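PDB 5EY5: LBCATS-a from Synthetic construct, which probably catalyses, as a tryptophan synthase alpha chain, the cleavage of indole-3-glycerol phosphate to indole and glyceraldehyde 3-phosphate. Local coordinates for residues V123-V128 with G147-L153. Residues are numbered along the deposited sequence; the frame is centred on the assembly and turned at random.
Sequences VDGLIV and GVDLIFL
I127 and I151 meet on the inner side of a TIM barrel, where strands 125-127 and 149-154 run parallel as neighbours, joined through helix 137-146 in a beta-alpha-beta unit. The arrangement illustrates how neighbouring barrel strands supply apolar side chains to both the interior and the layer beneath the helices. Toward the barrel interior, CG1 of I127 lies 3.8 Å from CB of I151, the two branched chains crossing at a slant. I127 turns CG1 beside its own backbone N (chi1 -62°), which leaves CG2 anti to that nitrogen and directed along the strand; there it meets CD1 of L153 at 3.9 Å, the two side chains nearly perpendicular. Y175 of the next strand touches I127, I151 and L153, and the I127 side chain comes within about 5 Å of the bound sn-glycerol-3-phosphate. G125 brings no side chain to this inner layer, and CD1 of I151 lies on that side, near L126 O.

On the outer face the partners are offset: L126 sets its branch point CG 3.7 Å from CG1 of V148, the methyl that V148 holds anti to its backbone N (chi1 172°). Helix 111-121 closes over both, with F114 and C118 against L126 and V115 against V148.

The backbone ladder between these layers is short and uneven. O of D124 accepts from N of D149 and also from the side-chain amide of N2, while the carboxylate of D124 turns away to salt bridges with R3 and R89. L126 N donates to D149 O along a bent path (134° at the hydrogen), whereas I151 N points almost straight at L126 O, 2.8 Å away. Beyond I127 the strands separate, and a water bridges the gap, accepting from V128 N at 2.7 Å and donating to I151 O at 2.8 Å.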
loop_
_atom_site.group_PDB
_atom_site.type_symbol
_atom_site.label_atom_id
_atom_site.label_comp_id
_atom_site.label_asym_id
_atom_site.label_seq_id
_atom_site.Cartn_x
_atom_site.Cartn_y
_atom_site.Cartn_z
ATOM N N VAL A 123 -6.732 5.139 -56.252
ATOM C CA VAL A 123 -5.875 5.787 -55.261
ATOM C C VAL A 123 -4.447 5.704 -55.766
ATOM O O VAL A 123 -3.928 4.611 -56.003
ATOM C CB VAL A 123 -5.987 5.129 -53.880
ATOM C CG1 VAL A 123 -4.851 5.640 -52.961
ATOM C CG2 VAL A 123 -7.351 5.399 -53.255
ATOM N N ASP A 124 -3.793 6.847 -55.892
ATOM C CA ASP A 124 -2.519 6.878 -56.591
ATOM C C ASP A 124 -1.317 6.701 -55.681
ATOM O O ASP A 124 -0.258 6.283 -56.156
ATOM C CB ASP A 124 -2.431 8.186 -57.373
ATOM C CG ASP A 124 -3.657 8.390 -58.261
ATOM O OD1 ASP A 124 -4.496 9.265 -57.951
ATOM O OD2 ASP A 124 -3.800 7.630 -59.243
ATOM N N GLY A 125 -1.443 6.997 -54.394
ATOM C CA GLY A 125 -0.275 6.958 -53.542
ATOM C C GLY A 125 -0.646 6.725 -52.096
ATOM O O GLY A 125 -1.808 6.844 -51.690
ATOM N N LEU A 126 0.373 6.368 -51.323
ATOM C CA LEU A 126 0.219 5.964 -49.937
ATOM C C LEU A 126 1.257 6.681 -49.101
ATOM O O LEU A 126 2.433 6.729 -49.473
ATOM C CB LEU A 126 0.390 4.454 -49.767
ATOM C CG LEU A 126 -0.609 3.588 -50.528
ATOM C CD1 LEU A 126 -0.434 2.125 -50.141
ATOM C CD2 LEU A 126 -2.040 4.057 -50.254
ATOM N N ILE A 127 0.800 7.247 -47.989
ATOM C CA ILE A 127 1.644 7.771 -46.925
ATOM C C ILE A 127 1.324 6.955 -45.683
ATOM O O ILE A 127 0.166 6.908 -45.261
ATOM C CB ILE A 127 1.379 9.264 -46.682
ATOM C CG1 ILE A 127 1.721 10.067 -47.937
ATOM C CG2 ILE A 127 2.156 9.770 -45.450
ATOM C CD1 ILE A 127 1.294 11.529 -47.827
ATOM N N VAL A 128 2.314 6.272 -45.135
ATOM C CA VAL A 128 2.112 5.399 -43.985
ATOM C C VAL A 128 3.007 5.889 -42.852
ATOM O O VAL A 128 4.182 5.538 -42.780
ATOM C CB VAL A 128 2.412 3.931 -44.331
ATOM C CG1 VAL A 128 2.103 3.044 -43.129
ATOM C CG2 VAL A 128 1.610 3.515 -45.546
ATOM N N GLY A 147 1.428 -0.336 -59.234
ATOM C CA GLY A 147 1.586 1.030 -59.690
ATOM C C GLY A 147 1.146 2.081 -58.700
ATOM O O GLY A 147 0.798 3.193 -59.102
ATOM N N VAL A 148 1.154 1.760 -57.412
ATOM C CA VAL A 148 0.776 2.689 -56.360
ATOM C C VAL A 148 2.044 3.237 -55.725
ATOM O O VAL A 148 2.918 2.468 -55.307
ATOM C CB VAL A 148 -0.099 1.998 -55.310
ATOM C CG1 VAL A 148 -0.330 2.944 -54.116
ATOM C CG2 VAL A 148 -1.390 1.524 -55.958
ATOM N N ASP A 149 2.151 4.558 -55.650
ATOM C CA ASP A 149 3.348 5.165 -55.089
ATOM C C ASP A 149 3.337 5.072 -53.569
ATOM O O ASP A 149 2.289 5.161 -52.923
ATOM C CB ASP A 149 3.477 6.627 -55.517
ATOM C CG ASP A 149 3.800 6.779 -57.008
ATOM O OD1 ASP A 149 3.533 7.865 -57.557
ATOM O OD2 ASP A 149 4.314 5.821 -57.629
ATOM N N LEU A 150 4.516 4.881 -53.007
ATOM C CA LEU A 150 4.715 4.816 -51.567
ATOM C C LEU A 150 5.572 6.018 -51.187
ATOM O O LEU A 150 6.769 6.061 -51.494
ATOM C CB LEU A 150 5.369 3.491 -51.183
ATOM C CG LEU A 150 5.200 2.990 -49.756
ATOM C CD1 LEU A 150 5.968 1.690 -49.585
ATOM C CD2 LEU A 150 5.672 4.037 -48.773
ATOM N N ILE A 151 4.960 7.003 -50.545
ATOM C CA ILE A 151 5.641 8.238 -50.179
ATOM C C ILE A 151 6.199 8.108 -48.766
ATOM O O ILE A 151 5.442 7.902 -47.809
ATOM C CB ILE A 151 4.684 9.430 -50.271
ATOM C CG1 ILE A 151 4.174 9.573 -51.713
ATOM C CG2 ILE A 151 5.371 10.694 -49.750
ATOM C CD1 ILE A 151 2.674 9.636 -51.824
ATOM N N PHE A 152 7.520 8.242 -48.626
ATOM C CA PHE A 152 8.168 8.145 -47.319
ATOM C C PHE A 152 8.546 9.529 -46.796
ATOM O O PHE A 152 8.870 10.438 -47.570
ATOM C CB PHE A 152 9.418 7.258 -47.390
ATOM C CG PHE A 152 9.121 5.781 -47.515
ATOM C CD1 PHE A 152 9.207 5.142 -48.738
ATOM C CD2 PHE A 152 8.764 5.032 -46.400
ATOM C CE1 PHE A 152 8.945 3.784 -48.850
ATOM C CE2 PHE A 152 8.502 3.669 -46.501
ATOM C CZ PHE A 152 8.588 3.043 -47.722
ATOM N N LEU A 153 8.497 9.677 -45.465
ATOM C CA LEU A 153 8.839 10.927 -44.785
ATOM C C LEU A 153 10.323 10.995 -44.447
ATOM O O LEU A 153 10.951 9.986 -44.101
ATOM C CB LEU A 153 8.045 11.093 -43.488
ATOM C CG LEU A 153 6.584 11.518 -43.584
ATOM C CD1 LEU A 153 5.895 10.714 -44.661
ATOM C CD2 LEU A 153 5.877 11.324 -42.223
HETATM O O HOH W 1 4.687 5.663 -46.346
#